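Local atomic coordinates of (S)-ureidoglycine aminohydrolase (Escherichia coli, PDB entry 1RC6), a protein that catalyses the manganese-dependent, stereospecific hydrolysis of (S)-ureidoglycine to (S)-ureidoglycolate and ammonia in the degradation of allantoin. Residues 18-29 / 220-231. Residues are numbered along the deposited sequence; the frame is centred on the assembly and turned at random.
Sequences RAIVKHGNFALL and IPVKKGDYIFMG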
ATOM      1  N   ARG A  18      13.785 -14.471  -2.584  1.00 81.58           N
ATOM      2  CA  ARG A  18      13.231 -14.516  -1.236  1.00 77.77           C
ATOM      3  C   ARG A  18      11.704 -14.663  -1.265  1.00 75.33           C
ATOM      4  O   ARG A  18      11.069 -14.924  -0.238  1.00 76.06           O
ATOM      5  CB  ARG A  18      13.650 -13.267  -0.458  1.00 73.68           C
ATOM      6  CG  ARG A  18      15.120 -13.278  -0.082  1.00 73.05           C
ATOM      7  CD  ARG A  18      15.548 -12.018   0.649  1.00 73.19           C
ATOM      8  NE  ARG A  18      15.544 -10.841  -0.217  1.00 73.51           N
ATOM      9  CZ  ARG A  18      14.585  -9.920  -0.236  1.00 74.35           C
ATOM     10  NH1 ARG A  18      13.537 -10.027   0.575  1.00 75.30           N
ATOM     11  NH2 ARG A  18      14.673  -8.892  -1.072  1.00 74.54           N
ATOM     12  N   ALA A  19      11.130 -14.522  -2.458  1.00 87.44           N
ATOM     13  CA  ALA A  19       9.687 -14.636  -2.660  1.00 85.27           C
ATOM     14  C   ALA A  19       9.116 -15.943  -2.098  1.00 82.38           C
ATOM     15  O   ALA A  19       9.182 -16.986  -2.742  1.00 81.04           O
ATOM     16  CB  ALA A  19       9.362 -14.518  -4.156  1.00 70.73           C
ATOM     17  N   ILE A  20       8.547 -15.873  -0.897  1.00 52.39           N
ATOM     18  CA  ILE A  20       7.959 -17.036  -0.250  1.00 53.16           C
ATOM     19  C   ILE A  20       6.465 -16.838  -0.064  1.00 49.66           C
ATOM     20  O   ILE A  20       5.997 -15.708   0.031  1.00 49.67           O
ATOM     21  CB  ILE A  20       8.588 -17.270   1.132  1.00 83.06           C
ATOM     22  CG1 ILE A  20       7.800 -18.342   1.895  1.00 84.15           C
ATOM     23  CG2 ILE A  20       8.605 -15.970   1.923  1.00 81.71           C
ATOM     24  CD1 ILE A  20       7.738 -19.698   1.190  1.00 89.15           C
ATOM     25  N   VAL A  21       5.723 -17.937   0.004  1.00 53.54           N
ATOM     26  CA  VAL A  21       4.277 -17.875   0.180  1.00 54.54           C
ATOM     27  C   VAL A  21       3.745 -18.903   1.172  1.00 56.39           C
ATOM     28  O   VAL A  21       4.277 -20.004   1.280  1.00 58.08           O
ATOM     29  CB  VAL A  21       3.565 -18.075  -1.171  1.00 60.41           C
ATOM     30  CG1 VAL A  21       2.063 -18.264  -0.963  1.00 59.03           C
ATOM     31  CG2 VAL A  21       3.829 -16.872  -2.069  1.00 57.05           C
ATOM     32  N   LYS A  22       2.696 -18.527   1.901  1.00 70.02           N
ATOM     33  CA  LYS A  22       2.050 -19.402   2.879  1.00 75.37           C
ATOM     34  C   LYS A  22       0.546 -19.116   2.911  1.00 78.28           C
ATOM     35  O   LYS A  22      -0.056 -19.029   3.984  1.00 81.63           O
ATOM     36  CB  LYS A  22       2.637 -19.190   4.278  1.00 83.17           C
ATOM     37  CG  LYS A  22       4.077 -19.644   4.443  1.00 89.72           C
ATOM     38  CD  LYS A  22       4.205 -21.162   4.433  1.00 94.45           C
ATOM     39  CE  LYS A  22       5.656 -21.591   4.651  1.00 97.46           C
ATOM     40  NZ  LYS A  22       5.827 -23.075   4.710  1.00 96.97           N
ATOM     41  N   HIS A  23      -0.036 -18.967   1.721  1.00 84.92           N
ATOM     42  CA  HIS A  23      -1.465 -18.694   1.518  1.00 85.67           C
ATOM     43  C   HIS A  23      -2.307 -18.577   2.782  1.00 86.60           C
ATOM     44  O   HIS A  23      -2.375 -19.509   3.585  1.00 88.10           O
ATOM     45  CB  HIS A  23      -2.066 -19.774   0.614  1.00 77.45           C
ATOM     46  CG  HIS A  23      -1.400 -19.873  -0.722  1.00 76.43           C
ATOM     47  ND1 HIS A  23      -1.727 -19.055  -1.781  1.00 74.45           N
ATOM     48  CD2 HIS A  23      -0.375 -20.649  -1.151  1.00 74.99           C
ATOM     49  CE1 HIS A  23      -0.933 -19.318  -2.802  1.00 74.24           C
ATOM     50  NE2 HIS A  23      -0.102 -20.281  -2.446  1.00 74.12           N
ATOM     51  N   GLY A  24      -2.958 -17.429   2.945  1.00 90.64           N
ATOM     52  CA  GLY A  24      -3.796 -17.209   4.109  1.00 89.92           C
ATOM     53  C   GLY A  24      -2.998 -16.801   5.335  1.00 89.55           C
ATOM     54  O   GLY A  24      -3.545 -16.233   6.285  1.00 90.39           O
ATOM     55  N   ASN A  25      -1.705 -17.102   5.325  1.00 69.84           N
ATOM     56  CA  ASN A  25      -0.856 -16.745   6.443  1.00 67.25           C
ATOM     57  C   ASN A  25       0.000 -15.556   6.101  1.00 60.33           C
ATOM     58  O   ASN A  25      -0.104 -14.508   6.732  1.00 60.59           O
ATOM     59  CB  ASN A  25       0.022 -17.918   6.851  1.00 91.47           C
ATOM     60  CG  ASN A  25      -0.602 -18.732   7.954  1.00 98.09           C
ATOM     61  OD1 ASN A  25      -0.058 -19.756   8.378  1.00104.89           O
ATOM     62  ND2 ASN A  25      -1.759 -18.274   8.441  1.00104.06           N
ATOM     63  N   PHE A  26       0.857 -15.713   5.105  1.00 46.72           N
ATOM     64  CA  PHE A  26       1.696 -14.601   4.707  1.00 41.03           C
ATOM     65  C   PHE A  26       2.370 -14.899   3.382  1.00 35.38           C
ATOM     66  O   PHE A  26       2.357 -16.034   2.909  1.00 34.53           O
ATOM     67  CB  PHE A  26       2.730 -14.296   5.800  1.00 53.47           C
ATOM     68  CG  PHE A  26       4.045 -15.006   5.620  1.00 54.95           C
ATOM     69  CD1 PHE A  26       5.081 -14.405   4.911  1.00 53.45           C
ATOM     70  CD2 PHE A  26       4.242 -16.282   6.149  1.00 56.83           C
ATOM     71  CE1 PHE A  26       6.298 -15.062   4.728  1.00 56.01           C
ATOM     72  CE2 PHE A  26       5.459 -16.954   5.973  1.00 57.62           C
ATOM     73  CZ  PHE A  26       6.488 -16.341   5.261  1.00 57.42           C
ATOM     74  N   ALA A  27       2.944 -13.866   2.781  1.00 32.89           N
ATOM     75  CA  ALA A  27       3.632 -13.999   1.506  1.00 30.78           C
ATOM     76  C   ALA A  27       4.605 -12.852   1.355  1.00 28.80           C
ATOM     77  O   ALA A  27       4.270 -11.712   1.653  1.00 28.54           O
ATOM     78  CB  ALA A  27       2.634 -13.960   0.374  1.00 43.93           C
ATOM     79  N   LEU A  28       5.816 -13.157   0.915  1.00 32.29           N
ATOM     80  CA  LEU A  28       6.816 -12.131   0.697  1.00 32.57           C
ATOM     81  C   LEU A  28       6.949 -12.091  -0.810  1.00 32.71           C
ATOM     82  O   LEU A  28       7.262 -13.091  -1.441  1.00 34.66           O
ATOM     83  CB  LEU A  28       8.146 -12.516   1.348  1.00 43.83           C
ATOM     84  CG  LEU A  28       9.379 -11.616   1.182  1.00 46.75           C
ATOM     85  CD1 LEU A  28       9.860 -11.676  -0.252  1.00 50.01           C
ATOM     86  CD2 LEU A  28       9.058 -10.195   1.562  1.00 49.11           C
ATOM     87  N   LEU A  29       6.669 -10.939  -1.390  1.00 32.20           N
ATOM     88  CA  LEU A  29       6.740 -10.767  -2.830  1.00 33.80           C
ATOM     89  C   LEU A  29       7.753  -9.703  -3.168  1.00 34.39           C
ATOM     90  O   LEU A  29       7.909  -8.728  -2.439  1.00 33.86           O
ATOM     91  CB  LEU A  29       5.376 -10.341  -3.377  1.00 37.63           C
ATOM     92  CG  LEU A  29       4.362 -11.401  -3.808  1.00 38.44           C
ATOM     93  CD1 LEU A  29       4.483 -12.670  -2.989  1.00 41.02           C
ATOM     94  CD2 LEU A  29       2.984 -10.796  -3.671  1.00 39.14           C
ATOM     95  N   ILE A 220      13.451 -13.032   7.757  1.00 59.27           N
ATOM     96  CA  ILE A 220      13.619 -12.801   6.336  1.00 60.33           C
ATOM     97  C   ILE A 220      14.112 -11.397   6.095  1.00 56.43           C
ATOM     98  O   ILE A 220      13.453 -10.427   6.459  1.00 56.67           O
ATOM     99  CB  ILE A 220      12.291 -12.965   5.564  1.00 74.35           C
ATOM    100  CG1 ILE A 220      11.726 -14.373   5.756  1.00 72.68           C
ATOM    101  CG2 ILE A 220      12.526 -12.703   4.080  1.00 72.62           C
ATOM    102  CD1 ILE A 220      12.582 -15.466   5.150  1.00 77.60           C
ATOM    103  N   PRO A 221      15.297 -11.260   5.499  1.00 67.23           N
ATOM    104  CA  PRO A 221      15.733  -9.884   5.271  1.00 68.89           C
ATOM    105  C   PRO A 221      14.707  -9.217   4.354  1.00 66.81           C
ATOM    106  O   PRO A 221      14.237  -9.808   3.377  1.00 63.40           O
ATOM    107  CB  PRO A 221      17.112 -10.052   4.625  1.00 58.20           C
ATOM    108  CG  PRO A 221      17.059 -11.430   4.011  1.00 58.93           C
ATOM    109  CD  PRO A 221      16.291 -12.235   5.026  1.00 59.06           C
ATOM    110  N   VAL A 222      14.336  -7.994   4.698  1.00 45.29           N
ATOM    111  CA  VAL A 222      13.360  -7.256   3.928  1.00 47.34           C
ATOM    112  C   VAL A 222      13.995  -5.952   3.490  1.00 44.19           C
ATOM    113  O   VAL A 222      14.869  -5.426   4.177  1.00 44.88           O
ATOM    114  CB  VAL A 222      12.132  -6.981   4.788  1.00 66.34           C
ATOM    115  CG1 VAL A 222      11.227  -6.003   4.104  1.00 70.52           C
ATOM    116  CG2 VAL A 222      11.395  -8.272   5.042  1.00 66.77           C
ATOM    117  N   LYS A 223      13.574  -5.423   2.351  1.00 40.48           N
ATOM    118  CA  LYS A 223      14.165  -4.181   1.897  1.00 40.05           C
ATOM    119  C   LYS A 223      13.289  -3.387   0.957  1.00 35.88           C
ATOM    120  O   LYS A 223      12.287  -3.876   0.450  1.00 37.05           O
ATOM    121  CB  LYS A 223      15.503  -4.463   1.224  1.00 50.51           C
ATOM    122  CG  LYS A 223      15.394  -5.201  -0.101  1.00 57.38           C
ATOM    123  CD  LYS A 223      16.754  -5.755  -0.524  1.00 64.42           C
ATOM    124  CE  LYS A 223      16.753  -6.228  -1.968  1.00 68.72           C
ATOM    125  NZ  LYS A 223      16.627  -5.080  -2.903  1.00 70.59           N
ATOM    126  N   LYS A 224      13.689  -2.144   0.740  1.00 47.50           N
ATOM    127  CA  LYS A 224      12.981  -1.236  -0.142  1.00 46.74           C
ATOM    128  C   LYS A 224      12.574  -1.973  -1.407  1.00 46.31           C
ATOM    129  O   LYS A 224      13.399  -2.634  -2.032  1.00 47.41           O
ATOM    130  CB  LYS A 224      13.890  -0.058  -0.471  1.00 36.72           C
ATOM    131  CG  LYS A 224      13.386   0.896  -1.519  1.00 38.76           C
ATOM    132  CD  LYS A 224      14.159   2.205  -1.401  1.00 40.70           C
ATOM    133  CE  LYS A 224      13.914   3.125  -2.580  1.00 41.08           C
ATOM    134  NZ  LYS A 224      14.518   2.580  -3.834  1.00 42.69           N
ATOM    135  N   GLY A 225      11.296  -1.876  -1.766  1.00 46.02           N
ATOM    136  CA  GLY A 225      10.803  -2.543  -2.957  1.00 44.47           C
ATOM    137  C   GLY A 225      10.063  -3.843  -2.677  1.00 44.16           C
ATOM    138  O   GLY A 225       9.293  -4.317  -3.513  1.00 45.26           O
ATOM    139  N   ASP A 226      10.295  -4.431  -1.511  1.00 41.15           N
ATOM    140  CA  ASP A 226       9.631  -5.677  -1.145  1.00 40.39           C
ATOM    141  C   ASP A 226       8.186  -5.427  -0.737  1.00 40.05           C
ATOM    142  O   ASP A 226       7.834  -4.331  -0.293  1.00 40.58           O
ATOM    143  CB  ASP A 226      10.347  -6.348   0.030  1.00 49.02           C
ATOM    144  CG  ASP A 226      11.668  -6.985  -0.363  1.00 52.00           C
ATOM    145  OD1 ASP A 226      12.348  -7.520   0.543  1.00 53.38           O
ATOM    146  OD2 ASP A 226      12.027  -6.958  -1.568  1.00 54.14           O
ATOM    147  N   TYR A 227       7.354  -6.454  -0.880  1.00 35.78           N
ATOM    148  CA  TYR A 227       5.958  -6.361  -0.506  1.00 33.21           C
ATOM    149  C   TYR A 227       5.647  -7.542   0.376  1.00 34.07           C
ATOM    150  O   TYR A 227       6.105  -8.640   0.115  1.00 33.93           O
ATOM    151  CB  TYR A 227       5.042  -6.413  -1.724  1.00 31.05           C
ATOM    152  CG  TYR A 227       3.584  -6.384  -1.332  1.00 25.50           C
ATOM    153  CD1 TYR A 227       2.968  -5.194  -0.951  1.00 24.04           C
ATOM    154  CD2 TYR A 227       2.836  -7.556  -1.283  1.00 21.64           C
ATOM    155  CE1 TYR A 227       1.634  -5.174  -0.524  1.00 20.27           C
ATOM    156  CE2 TYR A 227       1.508  -7.557  -0.865  1.00 18.53           C
ATOM    157  CZ  TYR A 227       0.916  -6.368  -0.488  1.00 19.65           C
ATOM    158  OH  TYR A 227      -0.391  -6.379  -0.082  1.00 20.77           O
ATOM    159  N   ILE A 228       4.843  -7.332   1.405  1.00 33.94           N
ATOM    160  CA  ILE A 228       4.526  -8.420   2.301  1.00 34.79           C
ATOM    161  C   ILE A 228       3.046  -8.526   2.611  1.00 35.17           C
ATOM    162  O   ILE A 228       2.417  -7.542   3.004  1.00 34.61           O
ATOM    163  CB  ILE A 228       5.254  -8.248   3.634  1.00 41.58           C
ATOM    164  CG1 ILE A 228       6.722  -7.938   3.385  1.00 42.31           C
ATOM    165  CG2 ILE A 228       5.094  -9.500   4.478  1.00 42.60           C
ATOM    166  CD1 ILE A 228       7.459  -7.564   4.639  1.00 44.84           C
ATOM    167  N   PHE A 229       2.498  -9.723   2.439  1.00 32.06           N
ATOM    168  CA  PHE A 229       1.099  -9.957   2.760  1.00 33.07           C
ATOM    169  C   PHE A 229       0.990 -10.728   4.068  1.00 34.15           C
ATOM    170  O   PHE A 229       1.351 -11.896   4.134  1.00 34.63           O
ATOM    171  CB  PHE A 229       0.393 -10.764   1.677  1.00 34.33           C
ATOM    172  CG  PHE A 229      -0.978 -11.211   2.083  1.00 32.31           C
ATOM    173  CD1 PHE A 229      -1.270 -12.562   2.234  1.00 31.67           C
ATOM    174  CD2 PHE A 229      -1.979 -10.272   2.346  1.00 29.99           C
ATOM    175  CE1 PHE A 229      -2.546 -12.976   2.641  1.00 29.27           C
ATOM    176  CE2 PHE A 229      -3.247 -10.668   2.752  1.00 28.27           C
ATOM    177  CZ  PHE A 229      -3.535 -12.021   2.900  1.00 28.70           C
ATOM    178  N   MET A 230       0.486 -10.065   5.099  1.00 32.83           N
ATOM    179  CA  MET A 230       0.320 -10.671   6.411  1.00 35.59           C
ATOM    180  C   MET A 230      -1.151 -11.058   6.534  1.00 36.34           C
ATOM    181  O   MET A 230      -2.017 -10.198   6.709  1.00 38.52           O
ATOM    182  CB  MET A 230       0.692  -9.653   7.487  1.00 45.87           C
ATOM    183  CG  MET A 230       2.089  -9.041   7.349  1.00 49.33           C
ATOM    184  SD  MET A 230       2.287  -7.544   8.387  1.00 54.97           S
ATOM    185  CE  MET A 230       3.636  -6.701   7.575  1.00 57.23           C
ATOM    186  N   GLY A 231      -1.435 -12.349   6.440  1.00 39.83           N
ATOM    187  CA  GLY A 231      -2.809 -12.815   6.519  1.00 40.18           C
ATOM    188  C   GLY A 231      -3.498 -12.697   7.868  1.00 39.86           C
ATOM    189  O   GLY A 231      -2.894 -12.312   8.871  1.00 40.84           O
TER
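Arg-18 reaches Asp-226 with its guanidinium edge, and the shortest bond of the resulting salt bridge is Arg-18 NH1 to Asp-226 OD1, 2.8 Å; NH2 adds weak, longer bonds to both carboxylate oxygens. The two planes are 37° apart, so the pairing is skewed rather than flat. Besides the weak NH2 bond, Asp-226 OD1 accepts from Arg-18 NH1 and, at 3.0 Å, from Lys-223 N, which come from opposite faces of the carboxylate and tie the arginine to the type II turn 223-226. A bend at chi3 (-69°) swings the guanidinium round to this acid, while Arg-18 CD rests 3.7 Å from Pro-221 CG. A methionine in its place would probably leave the Asp-226 carboxylate without its charged mate and the turn without this polar tie to the chain around Arg-18.

Strands 26-29 and 227-230 run antiparallel (174°). Phe-229 N donates to Ala-27 O at 2.8 Å, and reciprocal bonds join Leu-29 and Tyr-227. On one face, the Leu-29 side chain runs alongside that of Tyr-227 in the same direction, with their CD2 atoms 4.0 Å apart; the Tyr-227 hydroxyl continues to Ser-51 and Asp-61. On the other face Leu-28 slants across Ile-228, its CD2 3.7 Å from Ile-228 CG1.

The pairing thus adds two N-terminal strands to the sheet of the C-terminal cupin domain: 26-29 is the one paired to 227-230, with 20-21 outermost, and 202-208 flanks 227-230 beyond. Met-230 packs on His-202, a manganese ligand by similarity, while Val-222 and Ile-228 touch Tyr-213 of strand 210-214.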